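Local coordinates for protein potential RNA-dependent RNA polymerase (PDB 5I62) that polymerises RNA on an RNA template and probably serves both transcription and genome replication of human picobirnavirus, a small double-stranded RNA virus, at residues A[161-169]-A[296-305]. Numbering follows the deposited sequence.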
loop_
_atom_site.group_PDB
_atom_site.type_symbol
_atom_site.label_atom_id
_atom_site.label_comp_id
_atom_site.label_asym_id
_atom_site.label_seq_id
_atom_site.Cartn_x
_atom_site.Cartn_y
_atom_site.Cartn_z
ATOM N N ASP A 161 -15.364 19.731 -10.757
ATOM C CA ASP A 161 -16.386 18.741 -11.062
ATOM C C ASP A 161 -15.739 17.770 -12.032
ATOM O O ASP A 161 -15.176 18.209 -13.039
ATOM C CB ASP A 161 -17.625 19.399 -11.681
ATOM C CG ASP A 161 -18.728 18.398 -12.014
ATOM O OD1 ASP A 161 -18.884 17.402 -11.279
ATOM O OD2 ASP A 161 -19.440 18.615 -13.017
ATOM N N VAL A 162 -15.761 16.471 -11.718
ATOM C CA VAL A 162 -15.147 15.457 -12.572
ATOM C C VAL A 162 -16.170 14.371 -12.878
ATOM O O VAL A 162 -16.995 14.033 -12.024
ATOM C CB VAL A 162 -13.862 14.857 -11.934
ATOM C CG1 VAL A 162 -12.820 15.949 -11.634
ATOM C CG2 VAL A 162 -14.192 14.079 -10.647
ATOM N N TYR A 163 -16.129 13.836 -14.098
ATOM C CA TYR A 163 -17.037 12.759 -14.473
ATOM C C TYR A 163 -16.559 12.146 -15.774
ATOM O O TYR A 163 -15.831 12.785 -16.536
ATOM C CB TYR A 163 -18.492 13.245 -14.612
ATOM C CG TYR A 163 -18.694 14.373 -15.613
ATOM C CD1 TYR A 163 -18.624 15.702 -15.206
ATOM C CD2 TYR A 163 -18.966 14.113 -16.954
ATOM C CE1 TYR A 163 -18.825 16.745 -16.104
ATOM C CE2 TYR A 163 -19.156 15.149 -17.863
ATOM C CZ TYR A 163 -19.085 16.462 -17.427
ATOM O OH TYR A 163 -19.279 17.494 -18.321
ATOM N N MET A 164 -16.972 10.896 -16.013
ATOM C CA MET A 164 -16.701 10.230 -17.276
ATOM C C MET A 164 -17.739 10.632 -18.312
ATOM O O MET A 164 -18.932 10.720 -18.017
ATOM C CB MET A 164 -16.692 8.713 -17.107
ATOM C CG MET A 164 -15.629 8.202 -16.113
ATOM S SD MET A 164 -13.916 8.569 -16.613
ATOM C CE MET A 164 -13.829 7.810 -18.231
ATOM N N ASP A 165 -17.275 10.888 -19.532
ATOM C CA ASP A 165 -18.145 11.156 -20.675
ATOM C C ASP A 165 -17.704 10.185 -21.759
ATOM O O ASP A 165 -16.777 10.470 -22.513
ATOM C CB ASP A 165 -18.058 12.595 -21.130
ATOM C CG ASP A 165 -19.019 12.906 -22.274
ATOM O OD1 ASP A 165 -19.667 11.978 -22.802
ATOM O OD2 ASP A 165 -19.111 14.083 -22.659
ATOM N N GLY A 166 -18.360 9.028 -21.824
ATOM C CA GLY A 166 -17.821 7.953 -22.638
ATOM C C GLY A 166 -16.461 7.565 -22.098
ATOM O O GLY A 166 -16.271 7.412 -20.893
ATOM N N ARG A 167 -15.479 7.464 -22.978
ATOM C CA ARG A 167 -14.162 7.045 -22.522
ATOM C C ARG A 167 -13.318 8.193 -21.961
ATOM O O ARG A 167 -12.199 7.944 -21.522
ATOM C CB ARG A 167 -13.427 6.344 -23.662
ATOM C CG ARG A 167 -12.950 7.290 -24.747
ATOM C CD ARG A 167 -12.503 6.536 -25.993
ATOM N NE ARG A 167 -11.779 7.441 -26.875
ATOM C CZ ARG A 167 -10.700 7.112 -27.575
ATOM N NH1 ARG A 167 -10.210 5.879 -27.503
ATOM N NH2 ARG A 167 -10.113 8.022 -28.338
ATOM N N TYR A 168 -13.834 9.422 -21.932
ATOM C CA TYR A 168 -13.087 10.593 -21.482
ATOM C C TYR A 168 -13.450 10.970 -20.055
ATOM O O TYR A 168 -14.599 10.838 -19.638
ATOM C CB TYR A 168 -13.341 11.801 -22.389
ATOM C CG TYR A 168 -12.949 11.561 -23.818
ATOM C CD1 TYR A 168 -11.613 11.624 -24.208
ATOM C CD2 TYR A 168 -13.898 11.219 -24.771
ATOM C CE1 TYR A 168 -11.235 11.388 -25.526
ATOM C CE2 TYR A 168 -13.532 10.981 -26.089
ATOM C CZ TYR A 168 -12.199 11.070 -26.456
ATOM O OH TYR A 168 -11.836 10.832 -27.761
ATOM N N CYS A 169 -12.468 11.476 -19.322
ATOM C CA CYS A 169 -12.682 12.021 -17.990
ATOM C C CYS A 169 -12.747 13.540 -18.119
ATOM O O CYS A 169 -11.736 14.183 -18.409
ATOM C CB CYS A 169 -11.564 11.590 -17.048
ATOM S SG CYS A 169 -11.670 12.295 -15.377
ATOM N N ARG A 296 -21.144 9.629 -10.491
ATOM C CA ARG A 296 -20.220 10.454 -11.271
ATOM C C ARG A 296 -18.755 10.213 -10.958
ATOM O O ARG A 296 -17.936 10.186 -11.873
ATOM C CB ARG A 296 -20.486 11.943 -11.043
ATOM C CG ARG A 296 -21.581 12.558 -11.862
ATOM C CD ARG A 296 -21.971 13.890 -11.229
ATOM N NE ARG A 296 -21.324 15.040 -11.847
ATOM C CZ ARG A 296 -21.673 15.530 -13.031
ATOM N NH1 ARG A 296 -22.651 14.955 -13.730
ATOM N NH2 ARG A 296 -21.052 16.585 -13.519
ATOM N N VAL A 297 -18.402 10.110 -9.684
ATOM C CA VAL A 297 -17.005 10.092 -9.252
ATOM C C VAL A 297 -16.506 8.676 -9.010
ATOM O O VAL A 297 -15.421 8.303 -9.460
ATOM C CB VAL A 297 -16.831 10.952 -7.979
ATOM C CG1 VAL A 297 -15.373 10.897 -7.498
ATOM C CG2 VAL A 297 -17.296 12.384 -8.214
ATOM N N PHE A 298 -17.259 7.894 -8.236
ATOM C CA PHE A 298 -16.871 6.508 -7.949
ATOM C C PHE A 298 -16.331 5.736 -9.154
ATOM O O PHE A 298 -15.334 5.022 -8.993
ATOM C CB PHE A 298 -18.060 5.751 -7.336
ATOM C CG PHE A 298 -17.772 4.296 -7.107
ATOM C CD1 PHE A 298 -17.097 3.890 -5.966
ATOM C CD2 PHE A 298 -18.120 3.341 -8.053
ATOM C CE1 PHE A 298 -16.792 2.555 -5.761
ATOM C CE2 PHE A 298 -17.814 2.003 -7.845
ATOM C CZ PHE A 298 -17.147 1.622 -6.696
ATOM N N PRO A 299 -16.921 5.801 -10.346
ATOM C CA PRO A 299 -16.413 4.948 -11.437
ATOM C C PRO A 299 -15.089 5.399 -12.029
ATOM O O PRO A 299 -14.496 4.619 -12.777
ATOM C CB PRO A 299 -17.518 5.004 -12.505
ATOM C CG PRO A 299 -18.408 6.108 -12.123
ATOM C CD PRO A 299 -18.237 6.385 -10.671
ATOM N N ILE A 300 -14.617 6.623 -11.748
ATOM C CA ILE A 300 -13.483 7.170 -12.507
ATOM C C ILE A 300 -12.221 6.350 -12.289
ATOM O O ILE A 300 -11.434 6.138 -13.219
ATOM C CB ILE A 300 -13.261 8.655 -12.142
ATOM C CG1 ILE A 300 -14.420 9.499 -12.665
ATOM C CG2 ILE A 300 -11.912 9.171 -12.654
ATOM C CD1 ILE A 300 -14.437 10.888 -12.073
ATOM N N LYS A 301 -11.996 5.878 -11.060
ATOM C CA LYS A 301 -10.763 5.149 -10.787
ATOM C C LYS A 301 -10.682 3.845 -11.578
ATOM O O LYS A 301 -9.585 3.292 -11.721
ATOM C CB LYS A 301 -10.630 4.882 -9.287
ATOM C CG LYS A 301 -11.700 3.885 -8.753
ATOM C CD LYS A 301 -11.581 3.631 -7.245
ATOM C CE LYS A 301 -12.304 4.700 -6.422
ATOM N NZ LYS A 301 -13.794 4.535 -6.450
ATOM N N TYR A 302 -11.815 3.350 -12.096
ATOM C CA TYR A 302 -11.869 2.129 -12.893
ATOM C C TYR A 302 -11.943 2.389 -14.393
ATOM O O TYR A 302 -12.017 1.434 -15.176
ATOM C CB TYR A 302 -13.071 1.278 -12.460
ATOM C CG TYR A 302 -13.053 0.984 -10.972
ATOM C CD1 TYR A 302 -12.062 0.182 -10.431
ATOM C CD2 TYR A 302 -14.004 1.536 -10.108
ATOM C CE1 TYR A 302 -12.011 -0.081 -9.061
ATOM C CE2 TYR A 302 -13.962 1.270 -8.731
ATOM C CZ TYR A 302 -12.954 0.460 -8.226
ATOM O OH TYR A 302 -12.871 0.159 -6.879
ATOM N N ALA A 303 -11.943 3.655 -14.817
ATOM C CA ALA A 303 -12.091 3.978 -16.232
ATOM C C ALA A 303 -11.221 5.138 -16.709
ATOM O O ALA A 303 -11.253 5.447 -17.902
ATOM C CB ALA A 303 -13.562 4.293 -16.553
ATOM N N ILE A 304 -10.461 5.786 -15.830
ATOM C CA ILE A 304 -9.743 7.016 -16.215
ATOM C C ILE A 304 -8.702 6.694 -17.280
ATOM O O ILE A 304 -8.066 5.622 -17.217
ATOM C CB ILE A 304 -9.096 7.672 -14.977
ATOM C CG1 ILE A 304 -8.577 9.093 -15.293
ATOM C CG2 ILE A 304 -7.988 6.782 -14.391
ATOM C CD1 ILE A 304 -8.155 9.857 -14.054
ATOM N N PRO A 305 -8.524 7.533 -18.312
ATOM C CA PRO A 305 -7.468 7.269 -19.294
ATOM C C PRO A 305 -6.102 7.285 -18.623
ATOM O O PRO A 305 -5.933 7.814 -17.524
ATOM C CB PRO A 305 -7.615 8.423 -20.304
ATOM C CG PRO A 305 -9.068 8.874 -20.146
ATOM C CD PRO A 305 -9.335 8.719 -18.677
HETATM O O HOH W 1 -18.538 9.401 -14.196
HETATM O O HOH W 2 -11.502 5.346 -20.698
#
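D161 and R296 form a salt bridge in which the carboxylate and guanidinium planes are nearly coplanar (9° apart). Its short arm runs from R296 NH2 to the syn lone pair of D161 OD2 (2.6 Å); the bonds from NE and NH2 to OD1 are weak. The R296 chain, bent at chi3 (97°), brings the guanidinium alongside Y163, with CG of the ring over one guanidinium face and the two planes 43° apart. R296 NH2 approaches the Y163 ring obliquely, 3.1 Å from CD1, so the pair is not a parallel stack. Farther in, I300 points CD1 at V162 CG2 (3.5 Å), the two side chains crossing at about a right angle, while its CG1 meets M164 CG (3.9 Å). Bends at chi2 and chi3 fold M164 so that CE reaches A303 CB (3.9 Å). One water links M164 N to R296 O, another R167 O to A303 O. The contact thus sets the hairpin of strands 160-165 and 168-173, closed by a type II' turn, against the connection from helix 288-296 to strand 306-309. Both belong to one mixed sheet, probably in the polymerase fingers, where strand 176-189 pairs with 168-173 and, in parallel, with 306-309; V297 and I300 also touch helix 208-228.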